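Local coordinates for neutral ceramidase (Pseudomonas aeruginosa, PDB 2ZWS), which hydrolyses the N-acyl linkage of ceramides to sphingosine and free fatty acid, and also runs the reverse synthesis, using a zinc ion, at residues A444-V449 with T465-W470. Residues are numbered along the deposited sequence; the frame is centred on the assembly and turned at random.
Sequences AYASYV and TLYGPW. With ZN (zinc ion), chain B; FMT (formic acid), chain D.
An ordered water ties residues 444-449 to residues 465-470 by joining Tyr448 O, Ala446 O and Leu466 N. It donates to Tyr448 O at 2.6 Å and also to Ala446 O, while it accepts the backbone N-H of Leu466 at 3.0 Å, so one molecule links three main-chain polar groups. Thr465 adds a CA-H...O contact to Tyr448 O, with CA 3.3 Å from that oxygen and nearly straight at the hydrogen (162°). Thr465 OG1 stays alongside Tyr448 O at 3.4 Å, but its hydrogen bond is with Glu461 O.

Apolar groups fill in around the water. Leu466 lays CG and CD1 against Ser447 CB, each 3.9 Å away; chi1 of -61° sets CG anti to its own carbonyl carbon. Ser447 OG is bonded to Tyr111 OH. Ala446 CB sits at the edge of the Tyr467 ring, near its plane and 3.8 Å from OH, and that hydroxyl bonds to Pro390 O. Leu466 CB covers one face of this ring over its centre, within the type I turn from Thr465 to Gly468 that precedes helix 471-488.

On Tyr448 the side chain leads away from this contact: CG lies anti to the carbonyl carbon (chi1 -72°), and OH binds zinc at 2.2 Å beside His97, His204 and Glu411, with Arg160 also bonded to it. Tyr445 OH bonds to Glu411, placing it in the second shell. The backbone of a zinc ligand is therefore joined to the turn through a shared water and one CA-H...O contact, next to the backbone bond of Tyr448 with Ser464, while its phenol oxygen would be expected to be polarised by the zinc and Arg160.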
loop_
_atom_site.group_PDB
_atom_site.type_symbol
_atom_site.label_atom_id
_atom_site.label_comp_id
_atom_site.label_asym_id
_atom_site.label_seq_id
_atom_site.Cartn_x
_atom_site.Cartn_y
_atom_site.Cartn_z
ATOM N N ALA A 444 -4.508 -8.567 6.073
ATOM C CA ALA A 444 -3.286 -9.224 6.574
ATOM C C ALA A 444 -2.420 -9.498 5.370
ATOM O O ALA A 444 -2.817 -9.186 4.235
ATOM C CB ALA A 444 -3.608 -10.512 7.323
ATOM N N TYR A 445 -1.254 -10.087 5.600
ATOM C CA TYR A 445 -0.409 -10.473 4.475
ATOM C C TYR A 445 0.167 -11.842 4.709
ATOM O O TYR A 445 0.868 -12.070 5.687
ATOM C CB TYR A 445 0.707 -9.448 4.293
ATOM C CG TYR A 445 1.572 -9.776 3.114
ATOM C CD1 TYR A 445 1.172 -9.468 1.805
ATOM C CD2 TYR A 445 2.781 -10.441 3.304
ATOM C CE1 TYR A 445 1.989 -9.825 0.704
ATOM C CE2 TYR A 445 3.600 -10.758 2.237
ATOM C CZ TYR A 445 3.202 -10.468 0.936
ATOM O OH TYR A 445 4.004 -10.797 -0.119
ATOM N N ALA A 446 -0.130 -12.762 3.792
ATOM C CA ALA A 446 0.338 -14.149 3.926
ATOM C C ALA A 446 0.942 -14.591 2.589
ATOM O O ALA A 446 0.635 -15.675 2.076
ATOM C CB ALA A 446 -0.822 -15.044 4.362
ATOM N N SER A 447 1.833 -13.758 2.062
ATOM C CA SER A 447 2.629 -14.075 0.881
ATOM C C SER A 447 1.786 -14.345 -0.370
ATOM O O SER A 447 0.869 -13.628 -0.634
ATOM C CB SER A 447 3.636 -15.192 1.226
ATOM O OG SER A 447 4.546 -14.707 2.206
ATOM N N TYR A 448 2.084 -15.398 -1.133
ATOM C CA TYR A 448 1.514 -15.559 -2.483
ATOM C C TYR A 448 0.490 -16.687 -2.596
ATOM O O TYR A 448 0.505 -17.637 -1.806
ATOM C CB TYR A 448 2.630 -15.715 -3.544
ATOM C CG TYR A 448 3.388 -14.426 -3.816
ATOM C CD1 TYR A 448 4.382 -13.966 -2.953
ATOM C CD2 TYR A 448 3.116 -13.672 -4.951
ATOM C CE1 TYR A 448 5.067 -12.734 -3.199
ATOM C CE2 TYR A 448 3.794 -12.496 -5.238
ATOM C CZ TYR A 448 4.768 -11.997 -4.359
ATOM O OH TYR A 448 5.403 -10.782 -4.657
ATOM N N VAL A 449 -0.406 -16.562 -3.570
ATOM C CA VAL A 449 -1.339 -17.639 -3.880
ATOM C C VAL A 449 -1.364 -17.902 -5.379
ATOM O O VAL A 449 -1.699 -17.058 -6.191
ATOM C CB VAL A 449 -2.763 -17.358 -3.371
ATOM C CG1 VAL A 449 -3.678 -18.531 -3.672
ATOM C CG2 VAL A 449 -2.758 -17.026 -1.859
ATOM N N THR A 465 3.948 -19.744 -1.940
ATOM C CA THR A 465 2.583 -20.158 -1.622
ATOM C C THR A 465 2.661 -21.009 -0.359
ATOM O O THR A 465 2.983 -22.215 -0.400
ATOM C CB THR A 465 1.921 -20.873 -2.816
ATOM O OG1 THR A 465 1.793 -19.961 -3.914
ATOM C CG2 THR A 465 0.550 -21.436 -2.446
ATOM N N LEU A 466 2.455 -20.367 0.788
ATOM C CA LEU A 466 2.902 -20.927 2.066
ATOM C C LEU A 466 2.301 -22.270 2.437
ATOM O O LEU A 466 3.001 -23.142 2.970
ATOM C CB LEU A 466 2.654 -19.935 3.224
ATOM C CG LEU A 466 3.387 -18.596 3.098
ATOM C CD1 LEU A 466 2.913 -17.666 4.219
ATOM C CD2 LEU A 466 4.905 -18.755 3.142
ATOM N N TYR A 467 1.003 -22.417 2.212
ATOM C CA TYR A 467 0.247 -23.524 2.832
ATOM C C TYR A 467 0.091 -24.755 1.935
ATOM O O TYR A 467 -0.769 -25.594 2.167
ATOM C CB TYR A 467 -1.110 -23.001 3.349
ATOM C CG TYR A 467 -0.917 -21.732 4.169
ATOM C CD1 TYR A 467 -0.414 -21.788 5.479
ATOM C CD2 TYR A 467 -1.194 -20.463 3.621
ATOM C CE1 TYR A 467 -0.201 -20.600 6.224
ATOM C CE2 TYR A 467 -0.986 -19.269 4.357
ATOM C CZ TYR A 467 -0.509 -19.353 5.652
ATOM O OH TYR A 467 -0.293 -18.178 6.358
ATOM N N GLY A 468 0.905 -24.805 0.890
ATOM C CA GLY A 468 0.952 -25.971 0.009
ATOM C C GLY A 468 0.132 -25.850 -1.259
ATOM O O GLY A 468 -0.446 -24.795 -1.575
ATOM N N PRO A 469 0.027 -26.955 -1.997
ATOM C CA PRO A 469 -0.563 -26.929 -3.326
ATOM C C PRO A 469 -2.039 -26.514 -3.339
ATOM O O PRO A 469 -2.525 -26.022 -4.354
ATOM C CB PRO A 469 -0.384 -28.381 -3.820
ATOM C CG PRO A 469 -0.239 -29.197 -2.584
ATOM C CD PRO A 469 0.475 -28.306 -1.605
ATOM N N TRP A 470 -2.740 -26.742 -2.233
ATOM C CA TRP A 470 -4.178 -26.481 -2.186
ATOM C C TRP A 470 -4.530 -25.164 -1.502
ATOM O O TRP A 470 -5.688 -24.934 -1.173
ATOM C CB TRP A 470 -4.931 -27.659 -1.551
ATOM C CG TRP A 470 -4.645 -28.941 -2.309
ATOM C CD1 TRP A 470 -3.896 -29.987 -1.882
ATOM C CD2 TRP A 470 -5.041 -29.233 -3.648
ATOM N NE1 TRP A 470 -3.827 -30.948 -2.869
ATOM C CE2 TRP A 470 -4.521 -30.507 -3.965
ATOM C CE3 TRP A 470 -5.803 -28.551 -4.610
ATOM C CZ2 TRP A 470 -4.740 -31.124 -5.211
ATOM C CZ3 TRP A 470 -6.019 -29.161 -5.854
ATOM C CH2 TRP A 470 -5.488 -30.438 -6.134
HETATM ZN ZN ZN B . 4.459 -8.831 -4.505
HETATM C C FMT D . 0.995 -10.391 8.542
HETATM O O1 FMT D . -0.183 -10.075 8.245
HETATM O O2 FMT D . 1.633 -9.894 9.497
HETATM O O HOH W 1 0.549 -18.103 0.784
HETATM O O HOH W 2 6.391 -8.219 -3.899
#